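PDB 3G16: SnoaL-like domain-containing protein from Methylibium petroleiphilum PM1, which is of unknown function but adopts a cystatin-like fold of the SnoaL-like family, a fold that in relatives often encloses a ligand or active-site pocket. Local coordinates for the interface of chains A and B. Residues are numbered along the deposited sequence; one frame, centred on the assembly and turned at random. Chains: chain A/B, uncharacterized protein with cystatin-like fold.

Contact 1: the interface of chains A and B. Residues chain A 70-72, 74, 94, 96; chain B 151-154.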
# COMPACT_ATOMS: atom_id res chain seq x y z
N GLY A 70 -4.74 18.05 -14.38
CA GLY A 70 -5.33 18.72 -13.23
C GLY A 70 -5.20 17.89 -11.96
O GLY A 70 -5.99 18.05 -11.01
N SER A 71 -4.21 16.98 -11.90
CA SER A 71 -4.01 16.10 -10.78
C SER A 71 -4.04 16.85 -9.45
O SER A 71 -3.50 17.93 -9.31
CB SER A 71 -2.68 15.43 -10.90
OG SER A 71 -2.65 14.61 -12.06
N TYR A 72 -4.75 16.26 -8.50
CA TYR A 72 -4.78 16.78 -7.13
C TYR A 72 -4.79 15.56 -6.24
O TYR A 72 -5.61 14.66 -6.41
CB TYR A 72 -6.03 17.61 -6.89
CG TYR A 72 -5.95 18.46 -5.63
CD1 TYR A 72 -6.21 17.89 -4.38
CD2 TYR A 72 -5.58 19.78 -5.68
CE1 TYR A 72 -6.11 18.67 -3.22
CE2 TYR A 72 -5.52 20.58 -4.52
CZ TYR A 72 -5.77 19.99 -3.30
OH TYR A 72 -5.69 20.74 -2.12
N THR A 74 -4.71 13.73 -2.31
CA THR A 74 -5.03 13.81 -0.91
C THR A 74 -4.36 12.68 -0.14
O THR A 74 -4.22 11.55 -0.65
CB THR A 74 -6.54 13.80 -0.65
OG1 THR A 74 -7.12 12.58 -1.10
CG2 THR A 74 -7.21 14.98 -1.34
N PHE A 94 -6.80 12.52 -7.83
CA PHE A 94 -7.93 13.03 -8.57
C PHE A 94 -7.40 13.55 -9.90
O PHE A 94 -6.65 14.50 -9.93
CB PHE A 94 -8.63 14.18 -7.83
CG PHE A 94 -9.39 13.75 -6.61
CD1 PHE A 94 -10.62 13.17 -6.75
CD2 PHE A 94 -8.86 13.91 -5.34
CE1 PHE A 94 -11.35 12.75 -5.62
CE2 PHE A 94 -9.58 13.49 -4.21
CZ PHE A 94 -10.81 12.90 -4.39
N THR A 96 -8.48 15.46 -12.23
CA THR A 96 -9.59 16.37 -12.29
C THR A 96 -10.14 16.59 -13.67
O THR A 96 -11.37 16.51 -13.90
CB THR A 96 -9.19 17.73 -11.65
OG1 THR A 96 -8.55 17.47 -10.40
CG2 THR A 96 -10.43 18.66 -11.46
N SER B 151 -12.75 15.85 -6.64
CA SER B 151 -11.51 16.57 -6.58
C SER B 151 -11.71 17.98 -5.96
O SER B 151 -12.63 18.71 -6.31
CB SER B 151 -10.96 16.84 -7.98
OG SER B 151 -9.70 17.47 -7.90
N PRO B 152 -10.79 18.36 -5.03
CA PRO B 152 -10.79 19.73 -4.54
C PRO B 152 -10.45 20.78 -5.59
O PRO B 152 -10.84 21.91 -5.42
CB PRO B 152 -9.71 19.71 -3.45
CG PRO B 152 -9.70 18.31 -2.99
CD PRO B 152 -9.86 17.52 -4.26
N ARG B 153 -9.78 20.36 -6.67
CA ARG B 153 -9.35 21.32 -7.66
C ARG B 153 -10.45 21.71 -8.64
O ARG B 153 -11.15 20.84 -9.15
CB ARG B 153 -8.15 20.75 -8.44
CG ARG B 153 -7.44 21.81 -9.27
CD ARG B 153 -6.35 21.23 -10.16
NE ARG B 153 -5.22 20.57 -9.47
CZ ARG B 153 -4.17 21.23 -8.95
NH1 ARG B 153 -4.12 22.54 -8.94
NH2 ARG B 153 -3.19 20.54 -8.40
N LYS B 154 -10.55 22.99 -8.94
CA LYS B 154 -11.52 23.43 -9.96
C LYS B 154 -11.13 22.82 -11.31
O LYS B 154 -9.96 22.87 -11.71
CB LYS B 154 -11.54 24.93 -10.05
CG LYS B 154 -12.64 25.47 -10.97
CD LYS B 154 -12.59 26.95 -10.95
CE LYS B 154 -13.62 27.55 -11.93
NZ LYS B 154 -13.58 29.03 -11.95
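The hydroxyl OG of B:Ser151 and the hydroxyl OG1 of A:Thr96 meet at 2.7 Å, in a hydrogen bond that continues into both chains. A:Thr96 OG1 donates onward to the carbonyl A:Gly70 O at 2.7 Å, coming from above the carbonyl plane, while B:Ser151 OG accepts from the backbone B:Arg153 N at 3.1 Å. OG of B:Ser151 stands anti to its own backbone N (chi1 -176°), which turns it toward A:Thr96; the alpha-carbon of B:Ser151 lies over a face of the A:Phe94 ring, 3.7 Å from the ring centroid. B:Pro152 follows over one face of the A:Tyr72 ring, displaced to the rim, with CG 3.6 Å from CE1. The side chain of B:Arg153 bends at chi3 (-62°) and sets NE at the edge of the tyrosine ring, whose CD2 stands over a face of the guanidinium, the planes 68° apart. Its NH2 donates to the carbonyl A:Ser71 O at 2.8 Å, in the carbonyl plane; NE makes weak bonds to the carbonyls of A:Gly70 and A:Ser71. An alanine in place of B:Arg153 would probably leave the A:Ser71 carbonyl without this donor and open a gap beside A:Tyr72. In the two-fold interface of the deposited assembly, the C-terminal tail of chain B thus reaches over the partner's cystatin-like fold, across the start of strand 71-81, the end of strand 86-95 and the 3-10 helix 96-98.

Contact 2: the interface of chains A and B. Residues chain A 44-45, 47, 124, 126; chain B 126-128.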
# COMPACT_ATOMS: atom_id res chain seq x y z
N PRO A 44 3.00 0.17 -10.21
CA PRO A 44 2.70 -1.11 -10.85
C PRO A 44 3.34 -1.23 -12.22
O PRO A 44 3.37 -0.23 -12.98
CB PRO A 44 1.17 -1.09 -10.92
CG PRO A 44 0.75 -0.26 -9.80
CD PRO A 44 1.80 0.84 -9.69
N ALA A 45 3.80 -2.42 -12.60
CA ALA A 45 4.39 -2.60 -13.94
C ALA A 45 3.28 -2.24 -14.95
O ALA A 45 2.08 -2.54 -14.75
CB ALA A 45 4.91 -4.01 -14.18
N MSE A 47 2.79 0.99 -15.75
CA MSE A 47 2.46 2.37 -15.49
C MSE A 47 3.62 3.32 -15.70
O MSE A 47 4.72 3.08 -15.21
CB MSE A 47 2.00 2.57 -14.05
CG MSE A 47 0.70 1.92 -13.68
SE MSE A 47 -0.80 2.45 -14.79
CE MSE A 47 -0.73 4.18 -14.45
N TYR A 124 -2.19 0.23 -6.33
CA TYR A 124 -3.46 0.82 -6.72
C TYR A 124 -4.68 0.05 -6.32
O TYR A 124 -4.66 -1.19 -6.29
CB TYR A 124 -3.54 0.94 -8.24
CG TYR A 124 -2.56 1.85 -8.93
CD1 TYR A 124 -1.83 2.84 -8.25
CD2 TYR A 124 -2.42 1.78 -10.32
CE1 TYR A 124 -0.97 3.72 -8.96
CE2 TYR A 124 -1.58 2.65 -11.01
CZ TYR A 124 -0.86 3.59 -10.32
OH TYR A 124 -0.06 4.47 -10.99
N SER A 126 -6.91 -0.99 -8.11
CA SER A 126 -7.28 -1.35 -9.45
C SER A 126 -7.33 -2.88 -9.53
O SER A 126 -6.49 -3.55 -8.93
CB SER A 126 -6.28 -0.74 -10.43
OG SER A 126 -6.66 -1.02 -11.77
N SER B 126 -1.06 -3.62 -9.77
CA SER B 126 -1.73 -3.84 -11.02
C SER B 126 -2.00 -2.47 -11.64
O SER B 126 -2.40 -1.56 -10.94
CB SER B 126 -3.06 -4.57 -10.76
OG SER B 126 -3.68 -4.96 -11.99
N PRO B 127 -1.81 -2.36 -12.96
CA PRO B 127 -2.01 -1.06 -13.61
C PRO B 127 -3.47 -0.60 -13.57
O PRO B 127 -4.38 -1.39 -13.39
CB PRO B 127 -1.49 -1.31 -15.02
CG PRO B 127 -1.67 -2.71 -15.28
CD PRO B 127 -1.47 -3.40 -13.92
N GLN B 128 -3.67 0.70 -13.67
CA GLN B 128 -4.99 1.30 -13.73
C GLN B 128 -5.76 0.66 -14.84
O GLN B 128 -5.30 0.61 -15.97
CB GLN B 128 -4.84 2.77 -14.07
CG GLN B 128 -4.07 3.57 -13.12
CD GLN B 128 -3.94 5.02 -13.59
OE1 GLN B 128 -4.83 5.56 -14.24
NE2 GLN B 128 -2.81 5.66 -13.22
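Backbone of extended form carries B:Ser126, B:Pro127 and B:Gln128 past the loop of A:Pro44, A:Ala45 and A:Met47 and the end of strand 116-124 in chain A. In this SnoaL-like, cystatin-like fold the segment follows the same strand of its own chain, and the two copies of Ser126 both take part. The hydroxyl OG of A:Ser126 donates to the carbonyl B:Pro127 O at 2.8 Å. Its position anti to the backbone N (chi1 -177°) extends it toward the partner, and it reaches the oxygen tilted 32° from the carbonyl plane. Beside this bond the A:Tyr124 ring presents its CD2-CE2 side to chain B: CD2 lies 3.4 Å from the carbonyl B:Ser126 O, and CE2 lies 3.4 Å from the methylene CG of B:Gln128. The backbone N of B:Gln128 sits at the ring edge, in plane, as does the selenium of A:Met47 from within chain A. One face of the ring is backed by A:Pro44 CG, and this same proline packs through CB against the backbone of B:Ser126. A:Met47 is a selenomethionine, and its selenium rests 3.8 Å from B:Pro127 CB. The CB, CG and CD edge of B:Pro127 sits against the carbonyl A:Ala45 O, CD lying 3.7 Å from that oxygen. Beyond CG the B:Gln128 chain is extended, crossing the selenomethionine side chain at about a right angle; the close approach of their tips is doubtful and carries no weight.

Contact 3: the interface of chains A and B. Residues chain A 128, 132; chain B 47, 95, 100, 102, 124.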
# COMPACT_ATOMS: atom_id res chain seq x y z
N GLN A 128 -6.94 -6.81 -10.66
CA GLN A 128 -5.86 -7.54 -11.27
C GLN A 128 -6.03 -7.58 -12.77
O GLN A 128 -7.12 -7.95 -13.26
CB GLN A 128 -5.83 -8.95 -10.74
CG GLN A 128 -5.63 -9.00 -9.28
CD GLN A 128 -5.77 -10.40 -8.76
OE1 GLN A 128 -5.10 -11.33 -9.24
NE2 GLN A 128 -6.61 -10.56 -7.73
N ILE A 132 -1.88 -11.63 -16.90
CA ILE A 132 -0.54 -11.17 -16.60
C ILE A 132 -0.02 -12.09 -15.48
O ILE A 132 -0.63 -12.15 -14.42
CB ILE A 132 -0.51 -9.71 -16.13
CG1 ILE A 132 -1.20 -8.79 -17.16
CG2 ILE A 132 0.92 -9.29 -15.86
CD1 ILE A 132 -0.58 -8.87 -18.49
N MSE B 47 -13.28 -7.01 -7.46
CA MSE B 47 -12.52 -8.15 -6.90
C MSE B 47 -13.29 -8.92 -5.84
O MSE B 47 -13.89 -8.31 -4.94
CB MSE B 47 -11.18 -7.68 -6.27
CG MSE B 47 -10.18 -7.07 -7.26
SE MSE B 47 -9.49 -8.42 -8.62
CE MSE B 47 -9.03 -9.92 -7.29
N LYS B 95 0.33 -17.44 -6.32
CA LYS B 95 -0.73 -18.36 -6.73
C LYS B 95 -0.03 -19.53 -7.37
O LYS B 95 0.03 -19.69 -8.58
CB LYS B 95 -1.73 -17.69 -7.69
CG LYS B 95 -2.34 -16.42 -7.09
CD LYS B 95 -3.26 -15.71 -8.10
CE LYS B 95 -3.78 -14.44 -7.62
NZ LYS B 95 -4.64 -13.85 -8.69
N LYS B 100 1.42 -17.94 -11.01
CA LYS B 100 1.17 -16.49 -11.05
C LYS B 100 1.58 -15.85 -9.75
O LYS B 100 1.53 -16.49 -8.69
CB LYS B 100 -0.29 -16.18 -11.35
CG LYS B 100 -0.71 -16.65 -12.77
CD LYS B 100 -2.19 -16.40 -13.09
CE LYS B 100 -2.48 -14.93 -13.21
NZ LYS B 100 -3.88 -14.70 -13.69
N LEU B 102 1.05 -12.09 -7.55
CA LEU B 102 0.40 -10.80 -7.35
C LEU B 102 0.99 -10.16 -6.15
O LEU B 102 0.96 -10.75 -5.08
CB LEU B 102 -1.09 -10.98 -7.12
CG LEU B 102 -1.88 -9.73 -6.72
CD1 LEU B 102 -1.83 -8.68 -7.83
CD2 LEU B 102 -3.31 -10.14 -6.35
N TYR B 124 -3.20 -3.30 -5.08
CA TYR B 124 -2.42 -4.23 -5.90
C TYR B 124 -1.40 -3.53 -6.76
O TYR B 124 -1.57 -2.39 -7.21
CB TYR B 124 -3.34 -4.95 -6.87
CG TYR B 124 -4.42 -5.80 -6.26
CD1 TYR B 124 -4.31 -6.32 -4.97
CD2 TYR B 124 -5.54 -6.14 -7.00
CE1 TYR B 124 -5.33 -7.14 -4.44
CE2 TYR B 124 -6.53 -6.96 -6.46
CZ TYR B 124 -6.40 -7.47 -5.21
OH TYR B 124 -7.40 -8.28 -4.67
O HOH W 1 -3.16 -12.52 -10.47
O HOH W 2 -3.21 -11.83 -14.25
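A:Gln128 reaches from its loop into chain B of the two-chain assembly of this SnoaL-like protein and buries 101 Å² there, with B:Lys95 and B:Met47 among its partners. Its side chain, extended beyond CG (chi2 173°), ends tip to tip with B:Lys95, itself stretched out from the end of strand 86-95. The amine NZ donates to the amide oxygen A:Gln128 OE1 at 2.6 Å, in the amide plane and on a lone pair. Water 1 joins the same two groups, lying 2.6 Å from OE1 of A:Gln128 and 2.7 Å from NZ of B:Lys95. The amide carbon CD packs against the methyl CD2 of B:Leu102 at 3.4 Å, the two side chains crossing at about a right angle. Farther back, A:Gln128 CG touches the rim of the B:Tyr124 ring, 3.6 Å from CE2, with amide and ring planes almost perpendicular. That ring is backed by B:Leu102 CD2 over its centre. The overly short approach of the B:Met47 selenomethionine methyl to the amide nitrogen is doubtful. An alanine at A:Gln128 would probably leave the B:Lys95 amine without its amide acceptor and open a gap over B:Leu102. Nearby, water 2 links the backbone N and O of A:Ile132 to the amine B:Lys100 NZ, which lies 3.0 Å from the water.

Contact 4: the interface of chains A and B. Residues chain A 94, 99-101, 103; chain B 133-134, 136, 149-151.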
# COMPACT_ATOMS: atom_id res chain seq x y z
N PHE A 94 -6.80 12.52 -7.83
CA PHE A 94 -7.93 13.03 -8.57
C PHE A 94 -7.40 13.55 -9.90
O PHE A 94 -6.65 14.50 -9.93
CB PHE A 94 -8.63 14.18 -7.83
CG PHE A 94 -9.39 13.75 -6.61
CD1 PHE A 94 -10.62 13.17 -6.75
CD2 PHE A 94 -8.86 13.91 -5.34
CE1 PHE A 94 -11.35 12.75 -5.62
CE2 PHE A 94 -9.58 13.49 -4.21
CZ PHE A 94 -10.81 12.90 -4.39
N ASP A 99 -12.13 13.78 -15.07
CA ASP A 99 -13.17 13.34 -14.20
C ASP A 99 -12.95 11.87 -13.80
O ASP A 99 -13.87 11.05 -13.82
CB ASP A 99 -14.56 13.51 -14.84
CG ASP A 99 -15.69 13.47 -13.82
OD1 ASP A 99 -15.46 13.89 -12.66
OD2 ASP A 99 -16.80 13.04 -14.20
N LYS A 100 -11.71 11.56 -13.41
CA LYS A 100 -11.36 10.21 -12.97
C LYS A 100 -10.71 10.29 -11.60
O LYS A 100 -10.14 11.33 -11.20
CB LYS A 100 -10.39 9.52 -13.92
CG LYS A 100 -11.06 9.32 -15.27
CD LYS A 100 -10.20 8.71 -16.30
CE LYS A 100 -10.12 7.24 -16.13
NZ LYS A 100 -9.86 6.62 -17.48
N VAL A 101 -10.90 9.22 -10.86
CA VAL A 101 -10.38 9.08 -9.51
C VAL A 101 -9.60 7.78 -9.42
O VAL A 101 -10.08 6.72 -9.88
CB VAL A 101 -11.49 9.04 -8.46
CG1 VAL A 101 -10.93 8.90 -7.07
CG2 VAL A 101 -12.37 10.31 -8.56
N ARG A 103 -7.44 5.68 -6.45
CA ARG A 103 -6.98 5.58 -5.08
C ARG A 103 -5.93 4.48 -4.98
O ARG A 103 -5.86 3.58 -5.78
CB ARG A 103 -8.14 5.31 -4.16
CG ARG A 103 -9.22 6.38 -4.31
CD ARG A 103 -10.14 6.35 -3.15
NE ARG A 103 -11.45 7.01 -3.32
CZ ARG A 103 -11.83 8.16 -2.78
NH1 ARG A 103 -11.01 8.91 -2.09
NH2 ARG A 103 -13.08 8.55 -2.92
N ALA B 133 -13.91 4.95 -14.42
CA ALA B 133 -13.83 6.32 -13.91
C ALA B 133 -13.33 6.40 -12.48
O ALA B 133 -12.66 7.37 -12.12
CB ALA B 133 -15.21 6.99 -14.02
N ARG B 134 -13.71 5.43 -11.65
CA ARG B 134 -13.35 5.45 -10.24
C ARG B 134 -12.67 4.13 -9.87
O ARG B 134 -13.30 3.08 -9.86
CB ARG B 134 -14.59 5.71 -9.34
CG ARG B 134 -15.42 6.93 -9.69
CD ARG B 134 -16.47 7.28 -8.60
NE ARG B 134 -15.84 7.61 -7.32
CZ ARG B 134 -15.47 8.81 -6.90
NH1 ARG B 134 -15.69 9.91 -7.61
NH2 ARG B 134 -14.86 8.91 -5.70
N GLU B 136 -11.20 2.46 -6.91
CA GLU B 136 -11.18 2.60 -5.48
C GLU B 136 -11.63 1.28 -4.87
O GLU B 136 -11.96 0.34 -5.60
CB GLU B 136 -12.07 3.79 -5.04
CG GLU B 136 -13.52 3.73 -5.51
CD GLU B 136 -14.26 5.02 -5.31
OE1 GLU B 136 -13.70 6.04 -4.91
OE2 GLU B 136 -15.48 5.05 -5.57
N VAL B 149 -14.54 12.65 -2.10
CA VAL B 149 -15.08 11.90 -3.20
C VAL B 149 -14.99 12.65 -4.52
O VAL B 149 -15.05 12.06 -5.56
CB VAL B 149 -16.52 11.52 -2.86
CG1 VAL B 149 -17.33 11.23 -4.08
CG2 VAL B 149 -16.51 10.35 -1.86
N THR B 150 -14.83 13.97 -4.47
CA THR B 150 -14.74 14.82 -5.63
C THR B 150 -13.44 15.62 -5.52
O THR B 150 -13.05 16.06 -4.40
CB THR B 150 -15.92 15.78 -5.70
OG1 THR B 150 -17.14 15.00 -5.72
CG2 THR B 150 -15.85 16.63 -6.97
N SER B 151 -12.75 15.85 -6.64
CA SER B 151 -11.51 16.57 -6.58
C SER B 151 -11.71 17.98 -5.96
O SER B 151 -12.63 18.71 -6.31
CB SER B 151 -10.96 16.84 -7.98
OG SER B 151 -9.70 17.47 -7.90
O HOH W 3 -16.01 7.31 -3.72
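A short parallel beta bridge joins A:Val101, in strand 100-111 of the cystatin-like sheet, to B:Arg134 in strand 134-135 of the partner. The bridge is marked by A:Val101 N donating to B:Ala133 O at 2.8 Å. Two residues along the strand, A:Arg103 forms a salt bridge with B:Glu136. Guanidinium and carboxylate lie side by side, nearly coplanar at 14°, and both NE and NH2 of A:Arg103 converge on OE1, with NE at 2.9 Å. NE meets this oxygen on its anti side. B:Arg134, from the same chain as B:Glu136, braces the carboxylate as second shell: its NH2 donates to OE1 on the syn side, and B:Arg134 NE forms a salt bridge with B:Glu136 OE2 at 3.1 Å, from above the carboxylate plane. The crowded first torsion of B:Glu136 (chi1 56°) places the carboxylate between the two arginines, whose charges it probably helps to balance. NH1 and NH2 of B:Arg134 also grip the carbonyl B:Val149 O end-on. Against a face of its guanidinium packs A:Val101, whose CG2 lies 3.8 Å from CZ of B:Arg134. Water 3 bridges B:Arg134 NH2, A:Arg103 NH2 and B:Glu136 OE1. The face of the A:Phe94 ring that meets B:Ser151 also receives the carbonyl oxygen of B:Thr150, offset toward the rim; CE1 of A:Phe94 lies 4.0 Å from the alpha-carbon of B:Thr150.

Contacts 1 and 4 adjoin, with C-alpha centres about 9 Å apart, and share A:Phe94 and B:Ser151; together they hold the C-terminal part of chain B against strands 71-81, 86-95 and 100-111 of chain A. Contact 2 lies about 15 Å from contact 4 and 20 Å from contact 1, and about 11 Å from contact 3, which is 29 Å from contact 1. Residues 47, 124 and 128 serve in contacts 2 and 3 with the chains exchanged, as two-fold symmetry requires. The exchange of C-terminal segments suggests a stable dimer, although the structure alone does not show that it forms in solution.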